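Local coordinates for glycosyl hydrolase family 26 (Bacteroides ovatus, PDB 4ZXO), which probably hydrolyses internal beta-1,4-mannosidic bonds of galactomannan as a family 26 beta-mannanase with a TIM-barrel fold, at residues K8-L19 against G199-Y207. Numbering follows the deposited sequence.
Sequences KTPETVALLQNL and GVNNVLLAY
The N-terminal helix 10-19 packs against the start of barrel strand 203-207, held by a backbone hydrogen bond at the helix start and by a leucine set among apolar groups farther along. The short axes come within 8.9 Å at 38°, bringing the helix against the bottom of the barrel, the end where the parallel strands begin. T9, the N-cap residue, gives its backbone N-H to N201 O (N...O 2.8 Å, 159° at the hydrogen), with the donor tilted out of the carbonyl plane. The same oxygen receives a CA-H contact from K8, while T9 CG2 lies 3.9 Å from N201 CB. One turn on, T12 OG1 sits 3.2 Å from N202 CA and 2.7 Å from T9 OG1, with N201 O as a weak, more distant alternative for its proton. With OG1 anti to the carbonyl carbon, the methyl CG2 of T12 is directed at L204 CD2, 3.8 Å away. L204 does most of the apolar work: CG is anti to its carbonyl carbon (chi1 -60°), which sends the isobutyl end to the helix, where CD1 meets L15 CD2 at 3.9 Å and L16 CB at 4.0 Å, with L19 CD1 a little farther off. With an alanine here, a gap would probably open between T12, L15 and L16, leaving their side chains without the leucine they close on. On the exposed side, the K8 chain, bent at chi2 and chi4, lays CE beside V203 O, and a water accepts from K8 NZ and donates to V203 O. N202 turns its amide away from the helix, where ND2 bonds I157 O and L146 O, which is likely to steady the turn next to N201. The chemistry thus divides along the helix: its N-terminal end is tied by a backbone hydrogen bond to the loop entering the strand, whereas its later turns meet that strand through leucine side chains.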
ATOM      1  N   LYS A   8       3.771   8.198 -17.838  1.00 23.63           N
ATOM      2  CA  LYS A   8       4.399   8.255 -16.510  1.00 22.48           C
ATOM      3  C   LYS A   8       5.693   9.092 -16.533  1.00 19.42           C
ATOM      4  O   LYS A   8       6.467   8.999 -17.518  1.00 20.23           O
ATOM      5  CB  LYS A   8       4.740   6.860 -15.979  1.00 23.77           C
ATOM      6  CG  LYS A   8       3.640   5.790 -16.063  1.00 26.53           C
ATOM      7  CD  LYS A   8       2.583   5.990 -15.022  1.00 29.52           C
ATOM      8  CE  LYS A   8       1.496   4.902 -15.055  1.00 32.43           C
ATOM      9  NZ  LYS A   8       0.282   5.323 -15.804  1.00 33.85           N
ATOM     10  N   THR A   9       5.981   9.844 -15.458  1.00 17.03           N
ATOM     11  CA  THR A   9       7.190  10.675 -15.420  1.00 16.30           C
ATOM     12  C   THR A   9       8.454   9.809 -15.386  1.00 16.31           C
ATOM     13  O   THR A   9       8.407   8.639 -15.062  1.00 16.21           O
ATOM     14  CB  THR A   9       7.263  11.629 -14.216  1.00 16.56           C
ATOM     15  OG1 THR A   9       7.430  10.880 -13.004  1.00 16.33           O
ATOM     16  CG2 THR A   9       6.024  12.505 -14.045  1.00 17.77           C
ATOM     17  N   PRO A  10       9.585  10.387 -15.728  1.00 17.71           N
ATOM     18  CA  PRO A  10      10.825   9.618 -15.696  1.00 18.36           C
ATOM     19  C   PRO A  10      11.114   8.963 -14.355  1.00 18.00           C
ATOM     20  O   PRO A  10      11.486   7.784 -14.348  1.00 18.19           O
ATOM     21  CB  PRO A  10      11.898  10.682 -16.034  1.00 19.75           C
ATOM     22  CG  PRO A  10      11.167  11.675 -16.880  1.00 19.69           C
ATOM     23  CD  PRO A  10       9.766  11.715 -16.373  1.00 18.63           C
ATOM     24  N   GLU A  11      10.933   9.715 -13.258  1.00 16.92           N
ATOM     25  CA  GLU A  11      11.142   9.166 -11.924  1.00 15.92           C
ATOM     26  C   GLU A  11      10.167   8.026 -11.618  1.00 13.73           C
ATOM     27  O   GLU A  11      10.507   7.071 -10.891  1.00 12.87           O
ATOM     28  CB  GLU A  11      10.991  10.267 -10.845  1.00 16.67           C
ATOM     29  CG  GLU A  11      12.167  11.299 -10.932  1.00 18.04           C
ATOM     30  CD  GLU A  11      12.049  12.295 -12.068  1.00 19.84           C
ATOM     31  OE1 GLU A  11      10.962  12.423 -12.660  1.00 19.74           O
ATOM     32  OE2 GLU A  11      13.071  12.970 -12.347  1.00 22.23           O
ATOM     33  N   THR A  12       8.967   8.117 -12.182  1.00 12.67           N
ATOM     34  CA  THR A  12       7.937   7.094 -11.944  1.00 10.96           C
ATOM     35  C   THR A  12       8.268   5.813 -12.715  1.00 11.18           C
ATOM     36  O   THR A  12       8.140   4.699 -12.190  1.00 11.75           O
ATOM     37  CB  THR A  12       6.545   7.653 -12.347  1.00 10.97           C
ATOM     38  OG1 THR A  12       6.335   8.862 -11.590  1.00 11.49           O
ATOM     39  CG2 THR A  12       5.422   6.643 -12.090  1.00 12.38           C
ATOM     40  N   VAL A  13       8.667   5.977 -13.970  1.00 12.32           N
ATOM     41  CA  VAL A  13       9.156   4.829 -14.724  1.00 13.55           C
ATOM     42  C   VAL A  13      10.377   4.207 -14.061  1.00 14.53           C
ATOM     43  O   VAL A  13      10.492   2.982 -14.005  1.00 14.89           O
ATOM     44  CB  VAL A  13       9.484   5.220 -16.174  1.00 15.19           C
ATOM     45  CG1 VAL A  13      10.071   4.028 -16.897  1.00 16.11           C
ATOM     46  CG2 VAL A  13       8.233   5.749 -16.818  1.00 16.09           C
ATOM     47  N   ALA A  14      11.281   5.036 -13.537  1.00 13.92           N
ATOM     48  CA  ALA A  14      12.437   4.493 -12.853  1.00 13.69           C
ATOM     49  C   ALA A  14      11.981   3.696 -11.632  1.00 13.01           C
ATOM     50  O   ALA A  14      12.531   2.602 -11.369  1.00 13.95           O
ATOM     51  CB  ALA A  14      13.364   5.565 -12.437  1.00 12.38           C
ATOM     52  N   LEU A  15      11.002   4.207 -10.860  1.00 11.97           N
ATOM     53  CA  LEU A  15      10.543   3.418  -9.729  1.00  9.94           C
ATOM     54  C   LEU A  15      10.045   2.066 -10.163  1.00 10.49           C
ATOM     55  O   LEU A  15      10.401   1.058  -9.533  1.00 11.28           O
ATOM     56  CB  LEU A  15       9.449   4.181  -8.979  1.00  8.82           C
ATOM     57  CG  LEU A  15       8.742   3.395  -7.840  1.00  9.32           C
ATOM     58  CD1 LEU A  15       9.801   2.985  -6.780  1.00 10.67           C
ATOM     59  CD2 LEU A  15       7.652   4.218  -7.186  1.00  9.85           C
ATOM     60  N   LEU A  16       9.196   2.040 -11.204  1.00 10.42           N
ATOM     61  CA  LEU A  16       8.668   0.759 -11.685  1.00 11.07           C
ATOM     62  C   LEU A  16       9.771  -0.174 -12.128  1.00 11.24           C
ATOM     63  O   LEU A  16       9.765  -1.357 -11.787  1.00 12.05           O
ATOM     64  CB  LEU A  16       7.691   0.956 -12.835  1.00 11.73           C
ATOM     65  CG  LEU A  16       7.005  -0.295 -13.355  1.00 12.91           C
ATOM     66  CD1 LEU A  16       6.281  -1.055 -12.214  1.00 12.78           C
ATOM     67  CD2 LEU A  16       6.042   0.204 -14.373  1.00 15.24           C
ATOM     68  N   GLN A  17      10.751   0.365 -12.876  1.00 11.61           N
ATOM     69  CA  GLN A  17      11.832  -0.501 -13.331  1.00 14.64           C
ATOM     70  C   GLN A  17      12.638  -1.046 -12.132  1.00 13.52           C
ATOM     71  O   GLN A  17      13.033  -2.191 -12.141  1.00 14.06           O
ATOM     72  CB  GLN A  17      12.723   0.237 -14.353  1.00 20.20           C
ATOM     73  CG  GLN A  17      12.027   0.453 -15.730  1.00 25.96           C
ATOM     74  CD  GLN A  17      11.326  -0.811 -16.382  1.00 30.45           C
ATOM     75  OE1 GLN A  17      10.139  -0.762 -16.753  1.00 34.14           O
ATOM     76  NE2 GLN A  17      12.033  -1.916 -16.471  1.00 30.64           N
ATOM     77  N   ASN A  18      12.792  -0.266 -11.057  1.00 14.11           N
ATOM     78  CA  ASN A  18      13.513  -0.766  -9.903  1.00 13.79           C
ATOM     79  C   ASN A  18      12.674  -1.775  -9.105  1.00 13.68           C
ATOM     80  O   ASN A  18      13.223  -2.779  -8.605  1.00 14.95           O
ATOM     81  CB  ASN A  18      14.002   0.433  -9.059  1.00 16.29           C
ATOM     82  CG  ASN A  18      15.250   1.070  -9.686  1.00 18.82           C
ATOM     83  OD1 ASN A  18      16.258   0.376  -9.850  1.00 22.22           O
ATOM     84  ND2 ASN A  18      15.161   2.296 -10.123  1.00 18.12           N
ATOM     85  N   LEU A  19      11.350  -1.586  -9.044  1.00 11.70           N
ATOM     86  CA  LEU A  19      10.494  -2.617  -8.415  1.00 12.41           C
ATOM     87  C   LEU A  19      10.615  -3.932  -9.169  1.00 12.91           C
ATOM     88  O   LEU A  19      10.618  -5.018  -8.564  1.00 13.90           O
ATOM     89  CB  LEU A  19       9.034  -2.159  -8.385  1.00 13.25           C
ATOM     90  CG  LEU A  19       8.796  -0.949  -7.467  1.00 14.02           C
ATOM     91  CD1 LEU A  19       7.299  -0.551  -7.477  1.00 14.41           C
ATOM     92  CD2 LEU A  19       9.263  -1.230  -6.034  1.00 14.78           C
ATOM     93  N   GLY A 199      -3.622  14.439 -15.683  1.00 20.39           N
ATOM     94  CA  GLY A 199      -2.186  14.447 -15.895  1.00 19.19           C
ATOM     95  C   GLY A 199      -1.437  13.933 -14.693  1.00 17.82           C
ATOM     96  O   GLY A 199      -0.294  14.354 -14.425  1.00 18.39           O
ATOM     97  N   VAL A 200      -2.069  13.021 -13.947  1.00 16.82           N
ATOM     98  CA  VAL A 200      -1.378  12.438 -12.795  1.00 15.97           C
ATOM     99  C   VAL A 200      -0.368  11.391 -13.287  1.00 17.11           C
ATOM    100  O   VAL A 200      -0.614  10.204 -13.219  1.00 19.17           O
ATOM    101  CB  VAL A 200      -2.367  11.797 -11.803  1.00 14.50           C
ATOM    102  CG1 VAL A 200      -1.626  11.331 -10.579  1.00 15.86           C
ATOM    103  CG2 VAL A 200      -3.380  12.840 -11.347  1.00 13.68           C
ATOM    104  N   ASN A 201       0.806  11.819 -13.685  1.00 17.57           N
ATOM    105  CA  ASN A 201       1.777  10.939 -14.312  1.00 17.44           C
ATOM    106  C   ASN A 201       2.785  10.372 -13.342  1.00 14.99           C
ATOM    107  O   ASN A 201       3.771   9.760 -13.733  1.00 16.40           O
ATOM    108  CB  ASN A 201       2.482  11.705 -15.442  1.00 21.13           C
ATOM    109  CG  ASN A 201       1.523  12.159 -16.482  1.00 24.92           C
ATOM    110  OD1 ASN A 201       0.466  11.540 -16.692  1.00 27.15           O
ATOM    111  ND2 ASN A 201       1.857  13.251 -17.147  1.00 26.32           N
ATOM    112  N   ASN A 202       2.517  10.578 -12.060  1.00 12.15           N
ATOM    113  CA  ASN A 202       3.393  10.086 -11.000  1.00 11.17           C
ATOM    114  C   ASN A 202       2.753   8.961 -10.190  1.00 10.88           C
ATOM    115  O   ASN A 202       3.118   8.761  -9.031  1.00 12.24           O
ATOM    116  CB  ASN A 202       3.791  11.246 -10.054  1.00 11.08           C
ATOM    117  CG  ASN A 202       2.602  11.966  -9.440  1.00 13.22           C
ATOM    118  OD1 ASN A 202       1.545  12.145 -10.067  1.00 15.89           O
ATOM    119  ND2 ASN A 202       2.770  12.394  -8.193  1.00 13.02           N
ATOM    120  N   VAL A 203       1.847   8.181 -10.783  1.00 11.06           N
ATOM    121  CA  VAL A 203       1.231   7.096 -10.057  0.50 11.30           C
ATOM    122  C   VAL A 203       1.460   5.729 -10.701  1.00 10.96           C
ATOM    123  O   VAL A 203       1.328   5.585 -11.917  1.00 12.22           O
ATOM    124  CB  VAL A 203      -0.269   7.361  -9.916  0.50 11.83           C
ATOM    125  CG1 VAL A 203      -0.936   6.269  -9.116  0.50 10.94           C
ATOM    126  CG2 VAL A 203      -0.455   8.659  -9.206  0.50 13.13           C
ATOM    127  N   LEU A 204       1.790   4.760  -9.859  1.00 10.26           N
ATOM    128  CA  LEU A 204       1.744   3.337 -10.200  1.00 10.22           C
ATOM    129  C   LEU A 204       0.546   2.770  -9.461  1.00  9.42           C
ATOM    130  O   LEU A 204       0.376   3.075  -8.292  1.00 11.32           O
ATOM    131  CB  LEU A 204       2.995   2.597  -9.746  1.00 10.92           C
ATOM    132  CG  LEU A 204       4.255   3.177 -10.409  1.00 12.59           C
ATOM    133  CD1 LEU A 204       5.480   2.474  -9.890  1.00 13.49           C
ATOM    134  CD2 LEU A 204       4.158   3.041 -11.925  1.00 13.63           C
ATOM    135  N   LEU A 205      -0.246   1.926 -10.095  1.00  8.66           N
ATOM    136  CA  LEU A 205      -1.443   1.389  -9.421  1.00  7.47           C
ATOM    137  C   LEU A 205      -1.225  -0.022  -8.910  1.00  7.37           C
ATOM    138  O   LEU A 205      -0.727  -0.875  -9.646  1.00  8.25           O
ATOM    139  CB  LEU A 205      -2.650   1.402 -10.407  1.00  8.51           C
ATOM    140  CG  LEU A 205      -3.100   2.810 -10.764  1.00  9.70           C
ATOM    141  CD1 LEU A 205      -4.249   2.735 -11.790  1.00 10.78           C
ATOM    142  CD2 LEU A 205      -3.515   3.647  -9.521  1.00 10.75           C
ATOM    143  N   ALA A 206      -1.618  -0.305  -7.670  1.00  6.76           N
ATOM    144  CA  ALA A 206      -1.426  -1.642  -7.094  1.00  5.87           C
ATOM    145  C   ALA A 206      -2.786  -2.275  -6.782  1.00  6.30           C
ATOM    146  O   ALA A 206      -3.685  -1.629  -6.190  1.00  7.67           O
ATOM    147  CB  ALA A 206      -0.578  -1.568  -5.778  1.00  6.55           C
ATOM    148  N   TYR A 207      -2.881  -3.537  -7.154  1.00  5.62           N
ATOM    149  CA  TYR A 207      -4.037  -4.388  -6.949  1.00  6.52           C
ATOM    150  C   TYR A 207      -3.785  -5.233  -5.718  1.00  7.75           C
ATOM    151  O   TYR A 207      -2.675  -5.768  -5.581  1.00  9.39           O
ATOM    152  CB  TYR A 207      -4.179  -5.246  -8.202  1.00  7.50           C
ATOM    153  CG  TYR A 207      -5.283  -6.259  -8.322  1.00  7.33           C
ATOM    154  CD1 TYR A 207      -6.593  -5.859  -8.634  1.00  8.65           C
ATOM    155  CD2 TYR A 207      -4.994  -7.640  -8.264  1.00  7.75           C
ATOM    156  CE1 TYR A 207      -7.603  -6.803  -8.843  1.00  8.16           C
ATOM    157  CE2 TYR A 207      -5.985  -8.594  -8.459  1.00  8.84           C
ATOM    158  CZ  TYR A 207      -7.294  -8.168  -8.795  1.00  7.75           C
ATOM    159  OH  TYR A 207      -8.323  -9.050  -8.993  1.00  9.17           O
TER
HETATM  160  O   HOH W   1      -1.217   4.803 -13.486  1.00 38.09           O